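Local coordinates for protein Niban 2 (Homo sapiens, PDB 7CTP), which may help suppress apoptosis and promote melanoma cell invasion, and carries a PH domain alongside a large helical region, at residues A[357-360]-A[361-364]; A[400-403]-A[404-407]; A[439-442]-A[443-446]. One frame throughout, in Å; residues are numbered along the deposited sequence.

Interaction 1: A[357-360]-A[361-364]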
ATOM      1  N   PHE A 357      -3.660  12.231  12.677  1.00 29.20           N
ATOM      2  CA  PHE A 357      -5.088  12.480  12.495  1.00 24.52           C
ATOM      3  C   PHE A 357      -5.492  13.810  13.118  1.00 25.90           C
ATOM      4  O   PHE A 357      -6.331  14.533  12.569  1.00 30.16           O
ATOM      5  CB  PHE A 357      -5.903  11.332  13.087  1.00 27.91           C
ATOM      6  CG  PHE A 357      -6.065  10.146  12.160  1.00 30.04           C
ATOM      7  CD1 PHE A 357      -4.997   9.303  11.895  1.00 31.13           C
ATOM      8  CD2 PHE A 357      -7.286   9.874  11.566  1.00 36.04           C
ATOM      9  CE1 PHE A 357      -5.139   8.219  11.049  1.00 28.17           C
ATOM     10  CE2 PHE A 357      -7.437   8.785  10.716  1.00 43.27           C
ATOM     11  CZ  PHE A 357      -6.361   7.958  10.462  1.00 34.07           C
ATOM     12  N   THR A 358      -4.893  14.156  14.260  1.00 27.10           N
ATOM     13  CA  THR A 358      -5.139  15.467  14.852  1.00 29.95           C
ATOM     14  C   THR A 358      -4.618  16.593  13.961  1.00 28.12           C
ATOM     15  O   THR A 358      -5.273  17.634  13.817  1.00 30.03           O
ATOM     16  CB  THR A 358      -4.517  15.533  16.244  1.00 36.27           C
ATOM     17  OG1 THR A 358      -5.191  14.602  17.097  1.00 35.46           O
ATOM     18  CG2 THR A 358      -4.647  16.939  16.826  1.00 38.06           C
ATOM     19  N   GLU A 359      -3.455  16.396  13.331  1.00 26.03           N
ATOM     20  CA  GLU A 359      -2.933  17.406  12.416  1.00 27.95           C
ATOM     21  C   GLU A 359      -3.846  17.588  11.205  1.00 26.77           C
ATOM     22  O   GLU A 359      -4.052  18.716  10.745  1.00 28.95           O
ATOM     23  CB  GLU A 359      -1.509  17.046  11.986  1.00 26.11           C
ATOM     24  CG  GLU A 359      -0.841  18.069  11.053  1.00 26.61           C
ATOM     25  CD  GLU A 359      -0.451  19.379  11.748  1.00 33.16           C
ATOM     26  OE1 GLU A 359      -0.047  20.317  11.033  1.00 35.68           O
ATOM     27  OE2 GLU A 359      -0.537  19.466  12.990  1.00 35.64           O
ATOM     28  N   VAL A 360      -4.414  16.494  10.679  1.00 25.53           N
ATOM     29  CA  VAL A 360      -5.403  16.619   9.609  1.00 22.06           C
ATOM     30  C   VAL A 360      -6.557  17.512  10.058  1.00 22.29           C
ATOM     31  O   VAL A 360      -7.000  18.405   9.327  1.00 26.23           O
ATOM     32  CB  VAL A 360      -5.913  15.231   9.185  1.00 30.24           C
ATOM     33  CG1 VAL A 360      -7.153  15.378   8.288  1.00 28.08           C
ATOM     34  CG2 VAL A 360      -4.798  14.469   8.473  1.00 26.13           C
ATOM     35  N   ARG A 361      -7.050  17.280  11.273  1.00 23.94           N
ATOM     36  CA  ARG A 361      -8.126  18.091  11.832  1.00 26.63           C
ATOM     37  C   ARG A 361      -7.721  19.559  11.900  1.00 31.51           C
ATOM     38  O   ARG A 361      -8.486  20.449  11.510  1.00 28.78           O
ATOM     39  CB  ARG A 361      -8.489  17.559  13.218  1.00 28.15           C
ATOM     40  CG  ARG A 361      -9.807  18.076  13.817  1.00 37.22           C
ATOM     41  CD  ARG A 361      -9.831  17.800  15.317  1.00 31.40           C
ATOM     42  NE  ARG A 361     -11.171  17.854  15.897  1.00 35.46           N
ATOM     43  CZ  ARG A 361     -11.740  18.961  16.367  1.00 40.56           C
ATOM     44  NH1 ARG A 361     -11.087  20.112  16.312  1.00 35.64           N
ATOM     45  NH2 ARG A 361     -12.959  18.914  16.892  1.00 35.24           N
ATOM     46  N   ASP A 362      -6.504  19.825  12.375  1.00 29.42           N
ATOM     47  CA  ASP A 362      -6.053  21.204  12.520  1.00 32.88           C
ATOM     48  C   ASP A 362      -5.896  21.880  11.165  1.00 32.70           C
ATOM     49  O   ASP A 362      -6.240  23.057  11.008  1.00 28.50           O
ATOM     50  CB  ASP A 362      -4.742  21.242  13.305  1.00 29.61           C
ATOM     51  CG  ASP A 362      -4.904  20.764  14.736  1.00 32.18           C
ATOM     52  OD1 ASP A 362      -6.064  20.574  15.176  1.00 37.85           O
ATOM     53  OD2 ASP A 362      -3.877  20.578  15.426  1.00 34.00           O
ATOM     54  N   VAL A 363      -5.380  21.152  10.171  1.00 27.50           N
ATOM     55  CA  VAL A 363      -5.229  21.730   8.841  1.00 24.18           C
ATOM     56  C   VAL A 363      -6.595  22.009   8.227  1.00 30.59           C
ATOM     57  O   VAL A 363      -6.806  23.044   7.580  1.00 28.52           O
ATOM     58  CB  VAL A 363      -4.384  20.796   7.952  1.00 25.08           C
ATOM     59  CG1 VAL A 363      -4.493  21.207   6.490  1.00 29.20           C
ATOM     60  CG2 VAL A 363      -2.914  20.834   8.391  1.00 24.63           C
ATOM     61  N   PHE A 364      -7.540  21.087   8.424  1.00 28.17           N
ATOM     62  CA  PHE A 364      -8.899  21.276   7.924  1.00 26.89           C
ATOM     63  C   PHE A 364      -9.534  22.510   8.551  1.00 27.35           C
ATOM     64  O   PHE A 364     -10.095  23.362   7.853  1.00 26.41           O
ATOM     65  CB  PHE A 364      -9.724  20.029   8.233  1.00 26.30           C
ATOM     66  CG  PHE A 364     -11.189  20.179   7.948  1.00 29.42           C
ATOM     67  CD1 PHE A 364     -11.643  20.372   6.651  1.00 29.46           C
ATOM     68  CD2 PHE A 364     -12.111  20.119   8.979  1.00 33.27           C
ATOM     69  CE1 PHE A 364     -12.996  20.509   6.388  1.00 29.14           C
ATOM     70  CE2 PHE A 364     -13.465  20.253   8.723  1.00 29.04           C
ATOM     71  CZ  PHE A 364     -13.906  20.447   7.430  1.00 30.40           C
TER
HETATM   72  O   HOH W   1      -1.687  18.929  15.341  1.00 34.13           O
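Between F357 and F364 the chain runs as just over two unbroken turns of alpha-helix, with the amides of R361, D362, V363 and F364 each bonded to the carbonyl oxygen four residues back, from R361 N to F357 O at 3.1 Å to V363 N to E359 O at 2.8 Å. On this frame the acidic pair E359 and D362 meets through water. Their nearest carboxylate oxygens, E359 OE2 and D362 OD2, stand 4.3 Å apart, and one water donates to both, at 2.7 Å from E359 OE2 and 2.7 Å from D362 OD2, which probably softens the repulsion between them. The carboxylate of D362 lies alongside T358, pointing the same way, with OD2 4.0 Å from T358 CG2, while the T358 hydroxyl bonds back to the S354 carbonyl. This is the i, i+3 and i, i+4 side-chain pattern of a long helix, here 342-378, whose buried flank meets other helices: V360 touches M440 and Y479, while the partly exposed R361, extended from CG to NE, forms a salt bridge with D480. E359 leaves the backbone with CG anti to N (chi1 -178°) and then bends at chi2, which carries OE1 past V363, 3.9 Å from CG2, and on to a hydrogen bond with S403 OG. The same methyl, V363 CG2, also rests 3.4 Å from the carbonyl oxygen of E359.

Interaction 2: A[400-403]-A[404-407]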
ATOM      1  N   LYS A 400       0.153  21.352   1.800  1.00 29.90           N
ATOM      2  CA  LYS A 400      -0.638  21.494   3.017  1.00 27.42           C
ATOM      3  C   LYS A 400      -0.808  20.173   3.752  1.00 29.95           C
ATOM      4  O   LYS A 400      -0.945  20.169   4.979  1.00 29.22           O
ATOM      5  CB  LYS A 400      -1.988  22.126   2.683  1.00 28.14           C
ATOM      6  CG  LYS A 400      -1.852  23.606   2.288  1.00 25.65           C
ATOM      7  CD  LYS A 400      -3.189  24.259   1.955  1.00 29.09           C
ATOM      8  CE  LYS A 400      -2.998  25.737   1.571  1.00 35.08           C
ATOM      9  NZ  LYS A 400      -4.283  26.379   1.132  1.00 37.93           N
ATOM     10  N   MET A 401      -0.778  19.043   3.038  1.00 27.99           N
ATOM     11  CA  MET A 401      -0.885  17.751   3.705  1.00 26.53           C
ATOM     12  C   MET A 401       0.425  17.281   4.324  1.00 30.25           C
ATOM     13  O   MET A 401       0.406  16.336   5.116  1.00 25.89           O
ATOM     14  CB  MET A 401      -1.384  16.690   2.723  1.00 25.62           C
ATOM     15  CG  MET A 401      -2.863  16.858   2.335  1.00 23.31           C
ATOM     16  SD  MET A 401      -3.975  16.582   3.717  1.00 26.87           S
ATOM     17  CE  MET A 401      -3.560  14.903   4.187  1.00 29.47           C
ATOM     18  N   GLN A 402       1.552  17.913   3.991  1.00 27.30           N
ATOM     19  CA  GLN A 402       2.846  17.353   4.376  1.00 29.55           C
ATOM     20  C   GLN A 402       3.032  17.327   5.885  1.00 29.51           C
ATOM     21  O   GLN A 402       3.635  16.390   6.422  1.00 28.97           O
ATOM     22  CB  GLN A 402       3.982  18.124   3.712  1.00 31.04           C
ATOM     23  CG  GLN A 402       4.019  17.978   2.203  1.00 28.45           C
ATOM     24  CD  GLN A 402       3.860  16.533   1.741  1.00 27.41           C
ATOM     25  OE1 GLN A 402       4.312  15.594   2.404  1.00 29.23           O
ATOM     26  NE2 GLN A 402       3.211  16.350   0.595  1.00 28.79           N
ATOM     27  N   SER A 403       2.529  18.343   6.590  1.00 34.83           N
ATOM     28  CA  SER A 403       2.684  18.365   8.045  1.00 30.73           C
ATOM     29  C   SER A 403       1.914  17.227   8.706  1.00 31.08           C
ATOM     30  O   SER A 403       2.289  16.777   9.795  1.00 28.08           O
ATOM     31  CB  SER A 403       2.243  19.718   8.608  1.00 35.63           C
ATOM     32  OG  SER A 403       0.837  19.887   8.507  1.00 31.37           O
ATOM     33  N   CYS A 404       0.841  16.743   8.066  1.00 29.85           N
ATOM     34  CA  CYS A 404       0.135  15.571   8.579  1.00 25.84           C
ATOM     35  C   CYS A 404       0.950  14.305   8.353  1.00 23.67           C
ATOM     36  O   CYS A 404       1.148  13.505   9.275  1.00 26.72           O
ATOM     37  CB  CYS A 404      -1.239  15.433   7.915  1.00 25.78           C
ATOM     38  SG  CYS A 404      -2.203  16.960   7.803  1.00 30.31           S
ATOM     39  N   TYR A 405       1.409  14.103   7.116  1.00 23.51           N
ATOM     40  CA  TYR A 405       2.159  12.901   6.773  1.00 26.74           C
ATOM     41  C   TYR A 405       3.434  12.804   7.607  1.00 28.48           C
ATOM     42  O   TYR A 405       3.825  11.710   8.042  1.00 27.82           O
ATOM     43  CB  TYR A 405       2.481  12.908   5.276  1.00 29.05           C
ATOM     44  CG  TYR A 405       1.275  12.841   4.337  1.00 25.92           C
ATOM     45  CD1 TYR A 405       0.141  12.114   4.669  1.00 26.41           C
ATOM     46  CD2 TYR A 405       1.290  13.498   3.105  1.00 27.30           C
ATOM     47  CE1 TYR A 405      -0.969  12.043   3.799  1.00 23.93           C
ATOM     48  CE2 TYR A 405       0.195  13.430   2.226  1.00 24.88           C
ATOM     49  CZ  TYR A 405      -0.926  12.700   2.590  1.00 27.04           C
ATOM     50  OH  TYR A 405      -2.008  12.623   1.743  1.00 30.47           O
ATOM     51  N   GLU A 406       4.068  13.953   7.872  1.00 26.96           N
ATOM     52  CA  GLU A 406       5.323  13.994   8.624  1.00 29.61           C
ATOM     53  C   GLU A 406       5.184  13.399  10.022  1.00 28.57           C
ATOM     54  O   GLU A 406       6.177  12.931  10.594  1.00 29.08           O
ATOM     55  CB  GLU A 406       5.827  15.439   8.723  1.00 28.51           C
ATOM     56  CG  GLU A 406       7.249  15.591   9.301  1.00 34.52           C
ATOM     57  CD  GLU A 406       7.279  15.743  10.822  1.00 48.81           C
ATOM     58  OE1 GLU A 406       6.214  15.974  11.439  1.00 45.05           O
ATOM     59  OE2 GLU A 406       8.384  15.632  11.398  1.00 53.39           O
ATOM     60  N   LYS A 407       3.973  13.407  10.592  1.00 27.08           N
ATOM     61  CA  LYS A 407       3.793  12.864  11.939  1.00 26.45           C
ATOM     62  C   LYS A 407       4.147  11.384  12.005  1.00 30.81           C
ATOM     63  O   LYS A 407       4.506  10.881  13.076  1.00 31.83           O
ATOM     64  CB  LYS A 407       2.358  13.086  12.423  1.00 26.65           C
ATOM     65  CG  LYS A 407       1.939  14.546  12.524  1.00 28.46           C
ATOM     66  CD  LYS A 407       2.818  15.320  13.509  1.00 31.19           C
ATOM     67  CE  LYS A 407       2.203  16.689  13.806  1.00 38.98           C
ATOM     68  NZ  LYS A 407       3.205  17.634  14.395  1.00 36.56           N
TER
HETATM   69  O   HOH W   2       4.208  17.814  11.284  1.00 36.04           O
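M401 and Y405, one turn apart, meet through side chain and backbone alike. Among the backbone bonds, M401 O receives Y405 N at 3.2 Å and, weakly, C404 N, while Q402 O takes E406 N at 2.9 Å; together they make the short turn of helix 402-405. The apolar contacts are those of M401 with the Y405 ring. M401 CB lies 3.7 Å from Y405 CE2, and the side chain, bent at both chi2 and chi3, brings its CE methyl back to 3.8 Å from Y405 CZ. Two oxygens also border the ring: M401 O over one face, offset toward the rim, and Q402 OE1 at the edge, in plane, 3.7 Å from Y405 CD2, its amide turned 60° from the ring; Q402 NE2 bonds to P398 O and D188 OD1. A water adds a further polar link, donating to S403 O at 2.6 Å and to E406 OE1 at 2.7 Å, with a weak bond from K407 NZ. The short helix is wedged between larger ones: C404 packs on V360 and V363 of helix 342-378, M401 on M440 of helix 422-455, and Y405 on D188 of helix 176-194, where R191 makes a cation-pi contact with its ring.

Interaction 3: A[439-442]-A[443-446]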
ATOM      1  N   GLN A 439      -9.439  10.562   5.142  1.00 26.40           N
ATOM      2  CA  GLN A 439     -10.263  11.270   6.122  1.00 28.75           C
ATOM      3  C   GLN A 439     -10.290  12.768   5.847  1.00 29.34           C
ATOM      4  O   GLN A 439     -11.310  13.429   6.090  1.00 27.98           O
ATOM      5  CB  GLN A 439      -9.778  10.977   7.534  1.00 27.80           C
ATOM      6  CG  GLN A 439     -10.047   9.543   7.972  1.00 35.47           C
ATOM      7  CD  GLN A 439     -11.445   9.069   7.596  1.00 48.50           C
ATOM      8  OE1 GLN A 439     -12.444   9.641   8.034  1.00 43.34           O
ATOM      9  NE2 GLN A 439     -11.520   8.019   6.786  1.00 36.50           N
ATOM     10  N   MET A 440      -9.195  13.323   5.321  1.00 25.48           N
ATOM     11  CA  MET A 440      -9.222  14.724   4.912  1.00 25.00           C
ATOM     12  C   MET A 440     -10.167  14.931   3.734  1.00 30.15           C
ATOM     13  O   MET A 440     -10.957  15.884   3.724  1.00 27.57           O
ATOM     14  CB  MET A 440      -7.819  15.210   4.564  1.00 26.10           C
ATOM     15  CG  MET A 440      -7.770  16.642   4.048  1.00 26.15           C
ATOM     16  SD  MET A 440      -8.187  17.839   5.338  1.00 27.05           S
ATOM     17  CE  MET A 440      -6.542  18.253   5.894  1.00 28.50           C
ATOM     18  N   ASP A 441     -10.113  14.041   2.737  1.00 26.27           N
ATOM     19  CA  ASP A 441     -11.015  14.173   1.597  1.00 27.65           C
ATOM     20  C   ASP A 441     -12.465  14.045   2.038  1.00 24.95           C
ATOM     21  O   ASP A 441     -13.334  14.784   1.560  1.00 27.51           O
ATOM     22  CB  ASP A 441     -10.693  13.131   0.528  1.00 28.53           C
ATOM     23  CG  ASP A 441     -11.357  13.441  -0.813  1.00 26.76           C
ATOM     24  OD1 ASP A 441     -11.230  14.586  -1.301  1.00 29.91           O
ATOM     25  OD2 ASP A 441     -11.989  12.523  -1.390  1.00 33.65           O
ATOM     26  N   ASN A 442     -12.742  13.122   2.954  1.00 25.47           N
ATOM     27  CA  ASN A 442     -14.111  12.986   3.446  1.00 28.71           C
ATOM     28  C   ASN A 442     -14.554  14.246   4.181  1.00 33.09           C
ATOM     29  O   ASN A 442     -15.712  14.663   4.069  1.00 29.55           O
ATOM     30  CB  ASN A 442     -14.236  11.767   4.357  1.00 27.02           C
ATOM     31  CG  ASN A 442     -14.001  10.452   3.617  1.00 28.22           C
ATOM     32  OD1 ASN A 442     -13.910  10.422   2.385  1.00 32.02           O
ATOM     33  ND2 ASN A 442     -13.903   9.364   4.368  1.00 34.96           N
ATOM     34  N   ALA A 443     -13.644  14.875   4.925  1.00 30.24           N
ATOM     35  CA  ALA A 443     -14.011  16.073   5.678  1.00 27.85           C
ATOM     36  C   ALA A 443     -14.371  17.219   4.742  1.00 30.94           C
ATOM     37  O   ALA A 443     -15.383  17.910   4.947  1.00 30.53           O
ATOM     38  CB  ALA A 443     -12.881  16.476   6.630  1.00 26.38           C
ATOM     39  N   VAL A 444     -13.563  17.446   3.705  1.00 26.92           N
ATOM     40  CA  VAL A 444     -13.851  18.563   2.809  1.00 23.84           C
ATOM     41  C   VAL A 444     -15.052  18.251   1.925  1.00 31.66           C
ATOM     42  O   VAL A 444     -15.855  19.140   1.627  1.00 31.99           O
ATOM     43  CB  VAL A 444     -12.609  18.948   1.984  1.00 28.23           C
ATOM     44  CG1 VAL A 444     -11.487  19.400   2.917  1.00 31.24           C
ATOM     45  CG2 VAL A 444     -12.176  17.807   1.094  1.00 34.75           C
ATOM     46  N   TYR A 445     -15.214  16.989   1.507  1.00 27.70           N
ATOM     47  CA  TYR A 445     -16.404  16.633   0.732  1.00 28.51           C
ATOM     48  C   TYR A 445     -17.666  16.836   1.561  1.00 36.07           C
ATOM     49  O   TYR A 445     -18.658  17.405   1.086  1.00 34.76           O
ATOM     50  CB  TYR A 445     -16.322  15.185   0.247  1.00 27.22           C
ATOM     51  CG  TYR A 445     -17.574  14.744  -0.493  1.00 29.37           C
ATOM     52  CD1 TYR A 445     -17.859  15.230  -1.764  1.00 37.39           C
ATOM     53  CD2 TYR A 445     -18.473  13.860   0.088  1.00 32.62           C
ATOM     54  CE1 TYR A 445     -18.998  14.842  -2.441  1.00 34.08           C
ATOM     55  CE2 TYR A 445     -19.620  13.465  -0.584  1.00 31.78           C
ATOM     56  CZ  TYR A 445     -19.873  13.960  -1.847  1.00 40.23           C
ATOM     57  OH  TYR A 445     -21.013  13.572  -2.529  1.00 37.73           O
ATOM     58  N   THR A 446     -17.645  16.355   2.807  1.00 31.73           N
ATOM     59  CA  THR A 446     -18.781  16.546   3.702  1.00 32.02           C
ATOM     60  C   THR A 446     -19.056  18.027   3.928  1.00 40.26           C
ATOM     61  O   THR A 446     -20.211  18.473   3.872  1.00 32.26           O
ATOM     62  CB  THR A 446     -18.521  15.844   5.033  1.00 31.15           C
ATOM     63  OG1 THR A 446     -18.302  14.445   4.804  1.00 27.79           O
ATOM     64  CG2 THR A 446     -19.711  16.023   5.962  1.00 32.31           C
TER
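T446 and N442 show how a side-chain hydroxyl can double a helical hydrogen bond. Followed outward, T446 first brings CB to 3.2 Å from N442 O. OG1 then stands anti to the carbonyl carbon of T446 and beside its backbone N (chi1 -59°), a position that turns the hydroxyl back along the helix, and it donates to N442 O at 2.7 Å. The same oxygen accepts T446 N at 2.9 Å, and the two donors come from opposite faces of the carbonyl plane, tilted from it by 32° and 29°. OG1 has a further partner in L58 N, so the hydroxyl joins this turn to the segment that holds L57 and W59. Two residues earlier, V444 is fitted close to the backbone. Its amide bonds to M440 O, and CG2, placed between the backbone N and carbonyl carbon, comes within 3.3 Å of D441 O. The side chains of D441 and V444 cross at about a right angle, with D441 OD1 4.1 Å from V444 CG2; that carboxylate is engaged in a salt bridge with R60. On the other branch V444 CG1 lies 4.4 Å from M440 SD, a loose apolar contact on the flank that faces helix 342-378. A regular helix is thus joined by side-chain chemistry to a neighbouring part of the chain: a hydroxyl serves as both donor and acceptor, and a buried aspartate, its charge probably balanced by arginine, sits beside a valine methyl.

The three contacts follow one another along the chain, interaction 1 on helix 342-378, interaction 2 on the short helix 402-405 and interaction 3 on helix 422-455, and all lie on the same side of the chain's centre. Interaction 1 is the middle member in space: its centre is about 9 Å from that of interaction 2 and 11 Å from that of interaction 3, whereas those two are about 16 Å apart. M440 joins the group, its CE meeting V363 CG1 at 3.6 Å and M401 SD at 3.8 Å. Local helical turns thereby become a shared interhelical core, and through helix 176-194 interaction 2 connects it to the PH region.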